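Local structure of SmhA (Serratia marcescens, 7A27) at residues A[105-109]-A[319-323]. The protein is the A component of a tripartite alpha-pore-forming toxin, here in its soluble form, and probably helps build the membrane pore with its two partner proteins. Coordinates in Å, arbitrary orientation, origin at the centre of the assembly. Numbering follows the deposited sequence.
Sequences SQKGA and INQAG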
loop_
_atom_site.group_PDB
_atom_site.type_symbol
_atom_site.label_atom_id
_atom_site.label_comp_id
_atom_site.label_asym_id
_atom_site.label_seq_id
_atom_site.Cartn_x
_atom_site.Cartn_y
_atom_site.Cartn_z
ATOM N N SER A 105 35.584 -6.332 -23.132
ATOM C CA SER A 105 34.302 -6.032 -23.839
ATOM C C SER A 105 33.474 -7.287 -24.172
ATOM O O SER A 105 32.236 -7.175 -24.173
ATOM C CB SER A 105 34.513 -5.154 -25.029
ATOM O OG SER A 105 35.679 -5.517 -25.730
ATOM N N GLN A 106 34.080 -8.440 -24.458
ATOM C CA GLN A 106 33.309 -9.701 -24.701
ATOM C C GLN A 106 32.726 -10.198 -23.361
ATOM O O GLN A 106 31.570 -10.661 -23.357
ATOM C CB GLN A 106 34.159 -10.784 -25.383
ATOM C CG GLN A 106 33.347 -11.907 -26.024
ATOM C CD GLN A 106 34.098 -13.217 -26.052
ATOM O OE1 GLN A 106 34.481 -13.752 -25.009
ATOM N NE2 GLN A 106 34.283 -13.754 -27.249
ATOM N N LYS A 107 33.491 -10.097 -22.271
ATOM C CA LYS A 107 33.092 -10.550 -20.905
ATOM C C LYS A 107 31.999 -9.622 -20.364
ATOM O O LYS A 107 31.101 -10.116 -19.666
ATOM C CB LYS A 107 34.308 -10.629 -19.974
ATOM C CG LYS A 107 35.193 -11.862 -20.167
ATOM C CD LYS A 107 36.453 -11.909 -19.322
ATOM C CE LYS A 107 36.231 -12.549 -17.961
ATOM N NZ LYS A 107 37.393 -12.372 -17.063
ATOM N N GLY A 108 32.078 -8.332 -20.694
ATOM C CA GLY A 108 31.084 -7.318 -20.316
ATOM C C GLY A 108 29.753 -7.615 -20.985
ATOM O O GLY A 108 28.711 -7.644 -20.275
ATOM N N ALA A 109 29.787 -7.844 -22.302
ATOM C CA ALA A 109 28.612 -8.198 -23.136
ATOM C C ALA A 109 27.921 -9.430 -22.539
ATOM O O ALA A 109 26.706 -9.376 -22.340
ATOM C CB ALA A 109 29.039 -8.432 -24.578
ATOM N N ILE A 319 27.894 -3.355 -26.708
ATOM C CA ILE A 319 29.051 -3.312 -25.762
ATOM C C ILE A 319 30.174 -4.203 -26.302
ATOM O O ILE A 319 31.340 -3.922 -25.996
ATOM C CB ILE A 319 28.635 -3.755 -24.347
ATOM C CG1 ILE A 319 27.574 -2.819 -23.773
ATOM C CG2 ILE A 319 29.860 -3.857 -23.452
ATOM C CD1 ILE A 319 27.084 -3.184 -22.410
ATOM N N ASN A 320 29.800 -5.254 -27.041
ATOM C CA ASN A 320 30.704 -6.273 -27.641
ATOM C C ASN A 320 31.493 -5.638 -28.798
ATOM O O ASN A 320 32.679 -5.983 -28.932
ATOM C CB ASN A 320 29.922 -7.504 -28.114
ATOM C CG ASN A 320 30.738 -8.766 -28.237
ATOM O OD1 ASN A 320 31.898 -8.800 -27.849
ATOM N ND2 ASN A 320 30.136 -9.800 -28.791
ATOM N N GLN A 321 30.871 -4.743 -29.588
ATOM C CA GLN A 321 31.515 -4.039 -30.740
ATOM C C GLN A 321 32.673 -3.140 -30.252
ATOM O O GLN A 321 33.625 -2.961 -31.041
ATOM C CB GLN A 321 30.533 -3.161 -31.533
ATOM C CG GLN A 321 29.303 -3.846 -32.143
ATOM C CD GLN A 321 28.375 -2.873 -32.865
ATOM O OE1 GLN A 321 28.181 -1.729 -32.452
ATOM N NE2 GLN A 321 27.727 -3.322 -33.934
ATOM N N ALA A 322 32.604 -2.588 -29.027
ATOM C CA ALA A 322 33.636 -1.712 -28.406
ATOM C C ALA A 322 34.963 -2.465 -28.235
ATOM O O ALA A 322 35.152 -3.081 -27.165
ATOM C CB ALA A 322 33.152 -1.199 -27.065
ATOM N N GLY A 323 35.867 -2.341 -29.216
ATOM C CA GLY A 323 37.181 -3.033 -29.256
ATOM C C GLY A 323 38.368 -2.050 -29.235
ATOM O O GLY A 323 39.508 -2.536 -29.242
#
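Start at Ile319, in the last turn of helix 301-321. Its CA-CB bond points toward the beginning of helix 104-155, and CG2 of Ile319 lies beside the Gly108-Ala109 backbone, 4.5 Å from Gly108 C and 4.2 Å from Ala109 N. The carbonyl also takes part: Ile319 O is 3.5 Å from Ser105 CB. Tyr97 and Ile7 add to the apolar surroundings of the isoleucine. Next comes Asn320: its CA and that of Gln106, 5.2 Å apart, are the nearest CA pair of the two segments. Asn320 CB meets Ala109 CB at 3.8 Å, while Asn320 OD1 reaches to 3.6 Å from Gln106 CA, a van der Waals contact. This is one end of the elongated helical bundle expected of an alpha-pore-forming toxin: helix 104-155 starts here just as helix 301-321 finishes, and the centre of the contact lies about 42 Å from the centre of the chain. At Ala322 the backbone leaves the helix, with psi at 94°. There Ser105 OG donates a 2.9 Å hydrogen bond to Ala322 O, tying the first turn of one helix to the chain leaving the other before it enters helix 325-358.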